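Local coordinates for protein acarbose Kinase Mak1 (Uncultured bacterium, PDB 6WB4) that phosphorylates the antidiabetic drug acarbose, probably by transferring a phosphate from ATP, as a pfkB-family carbohydrate kinase of the human microbiome, at residues H36-K41 / V117-E122. Sequence-based numbering, arbitrary orientation.
Sequences HIVRVK and VNLVTE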
loop_
_atom_site.group_PDB
_atom_site.type_symbol
_atom_site.label_atom_id
_atom_site.label_comp_id
_atom_site.label_asym_id
_atom_site.label_seq_id
_atom_site.Cartn_x
_atom_site.Cartn_y
_atom_site.Cartn_z
ATOM N N HIS B 36 0.605 -1.674 4.409
ATOM C CA HIS B 36 -0.513 -1.109 3.658
ATOM C C HIS B 36 -1.460 -2.276 3.374
ATOM O O HIS B 36 -1.106 -3.200 2.640
ATOM C CB HIS B 36 -0.049 -0.437 2.357
ATOM C CG HIS B 36 0.948 0.666 2.555
ATOM N ND1 HIS B 36 0.577 1.966 2.829
ATOM C CD2 HIS B 36 2.302 0.664 2.500
ATOM C CE1 HIS B 36 1.660 2.715 2.946
ATOM N NE2 HIS B 36 2.720 1.949 2.751
ATOM N N ILE B 37 -2.635 -2.268 3.995
ATOM C CA ILE B 37 -3.507 -3.438 3.935
ATOM C C ILE B 37 -4.627 -3.258 2.911
ATOM O O ILE B 37 -5.445 -2.344 3.024
ATOM C CB ILE B 37 -4.117 -3.755 5.323
ATOM C CG1 ILE B 37 -3.007 -3.942 6.364
ATOM C CG2 ILE B 37 -4.977 -5.008 5.246
ATOM C CD1 ILE B 37 -3.482 -3.830 7.792
ATOM N N VAL B 38 -4.675 -4.147 1.925
ATOM C CA VAL B 38 -5.677 -4.033 0.875
ATOM C C VAL B 38 -6.657 -5.202 0.905
ATOM O O VAL B 38 -6.264 -6.358 0.758
ATOM C CB VAL B 38 -5.024 -3.959 -0.520
ATOM C CG1 VAL B 38 -6.016 -3.416 -1.526
ATOM C CG2 VAL B 38 -3.793 -3.070 -0.486
ATOM N N ARG B 39 -7.936 -4.890 1.077
ATOM C CA ARG B 39 -8.980 -5.909 1.101
ATOM C C ARG B 39 -9.453 -6.222 -0.325
ATOM O O ARG B 39 -9.980 -5.349 -1.017
ATOM C CB ARG B 39 -10.129 -5.421 1.990
ATOM C CG ARG B 39 -9.604 -4.844 3.306
ATOM C CD ARG B 39 -10.605 -4.001 4.097
ATOM N NE ARG B 39 -11.684 -4.767 4.712
ATOM C CZ ARG B 39 -12.691 -4.216 5.387
ATOM N NH1 ARG B 39 -12.747 -2.899 5.530
ATOM N NH2 ARG B 39 -13.638 -4.977 5.926
ATOM N N VAL B 40 -9.252 -7.463 -0.768
ATOM C CA VAL B 40 -9.571 -7.842 -2.150
ATOM C C VAL B 40 -10.659 -8.905 -2.270
ATOM O O VAL B 40 -10.925 -9.644 -1.322
ATOM C CB VAL B 40 -8.320 -8.356 -2.909
ATOM C CG1 VAL B 40 -7.220 -7.306 -2.906
ATOM C CG2 VAL B 40 -7.827 -9.687 -2.331
ATOM N N LYS B 41 -11.273 -8.968 -3.453
ATOM C CA LYS B 41 -12.370 -9.893 -3.732
ATOM C C LYS B 41 -11.938 -11.350 -3.549
ATOM O O LYS B 41 -12.609 -12.112 -2.858
ATOM C CB LYS B 41 -12.922 -9.661 -5.148
ATOM C CG LYS B 41 -14.092 -10.580 -5.532
ATOM C CD LYS B 41 -14.208 -10.827 -7.052
ATOM C CE LYS B 41 -14.649 -9.580 -7.832
ATOM N NZ LYS B 41 -16.097 -9.246 -7.620
ATOM N N VAL B 117 2.939 -4.240 1.242
ATOM C CA VAL B 117 1.538 -4.240 0.858
ATOM C C VAL B 117 1.021 -5.643 1.157
ATOM O O VAL B 117 1.637 -6.635 0.764
ATOM C CB VAL B 117 1.308 -3.848 -0.619
ATOM C CG1 VAL B 117 -0.082 -4.281 -1.085
ATOM C CG2 VAL B 117 1.523 -2.341 -0.818
ATOM N N ASN B 118 -0.054 -5.712 1.940
ATOM C CA ASN B 118 -0.662 -6.981 2.323
ATOM C C ASN B 118 -2.015 -7.157 1.673
ATOM O O ASN B 118 -2.918 -6.345 1.872
ATOM C CB ASN B 118 -0.832 -7.089 3.838
ATOM C CG ASN B 118 0.474 -6.995 4.584
ATOM O OD1 ASN B 118 0.516 -6.526 5.719
ATOM N ND2 ASN B 118 1.550 -7.437 3.955
ATOM N N LEU B 119 -2.156 -8.217 0.892
ATOM C CA LEU B 119 -3.435 -8.534 0.285
ATOM C C LEU B 119 -4.176 -9.548 1.142
ATOM O O LEU B 119 -3.692 -10.659 1.360
ATOM C CB LEU B 119 -3.234 -9.057 -1.133
ATOM C CG LEU B 119 -2.407 -8.116 -2.012
ATOM C CD1 LEU B 119 -2.253 -8.679 -3.423
ATOM C CD2 LEU B 119 -3.045 -6.728 -2.038
ATOM N N VAL B 120 -5.332 -9.145 1.662
ATOM C CA VAL B 120 -6.131 -10.019 2.510
ATOM C C VAL B 120 -7.567 -10.130 1.985
ATOM O O VAL B 120 -8.079 -9.207 1.346
ATOM C CB VAL B 120 -6.143 -9.520 3.976
ATOM C CG1 VAL B 120 -4.723 -9.358 4.493
ATOM C CG2 VAL B 120 -6.902 -8.206 4.104
ATOM N N THR B 121 -8.210 -11.268 2.228
ATOM C CA THR B 121 -9.600 -11.434 1.819
ATOM C C THR B 121 -10.461 -11.788 3.018
ATOM O O THR B 121 -9.958 -11.967 4.125
ATOM C CB THR B 121 -9.788 -12.528 0.755
ATOM O OG1 THR B 121 -9.903 -13.803 1.394
ATOM C CG2 THR B 121 -8.638 -12.535 -0.239
ATOM N N GLU B 122 -11.760 -11.907 2.776
ATOM C CA GLU B 122 -12.734 -12.210 3.816
ATOM C C GLU B 122 -12.486 -13.540 4.534
ATOM O O GLU B 122 -12.744 -13.646 5.732
ATOM C CB GLU B 122 -14.140 -12.187 3.213
ATOM C CG GLU B 122 -14.580 -10.792 2.772
ATOM C CD GLU B 122 -15.933 -10.781 2.078
ATOM O OE1 GLU B 122 -16.392 -11.859 1.636
ATOM O OE2 GLU B 122 -16.537 -9.691 1.968
#
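Four backbone hydrogen bonds join V38 and its neighbours to the parallel strand beside them. V38 N gives its hydrogen to N118 O at 2.8 Å, almost straight (176°), and V38 O accepts from V120 N at 3.1 Å; N118 N to H36 O and V40 N to V120 O continue the pattern at either end. The CA hydrogens of V117, L119 and R39 add weaker contacts to the same carbonyls.

Apolar packing follows on both faces. With H36, V117 and L119, V38 lines the face that meets the second subunit, where the two H36 rings touch, V117 packs on its own copy and L119 on L45 of that subunit. L119 is long enough to bring CD2 alongside V38, 3.7 Å from its CB. V38, beta-branched as suits an extended strand, fits CG2 between this methyl and V117 CG1. The other face carries I37, N118, V120 and the exposed R39, whose charge suits solvent. I37 CG2, placed anti to the backbone N by chi1 -56°, meets V120 CG2 at 3.9 Å. Farther along, V40 CG2 crosses T121 CG2 at 3.6 Å.

The side chain of N118 comes within about 4 Å of the bound acarbose-derived sugar unit. Backbone bonds thus fix the register, as in the lid of ribokinase relatives, while side chains give a largely apolar dimer-facing side, H36 its polar member, and another where N118 lies near sugar.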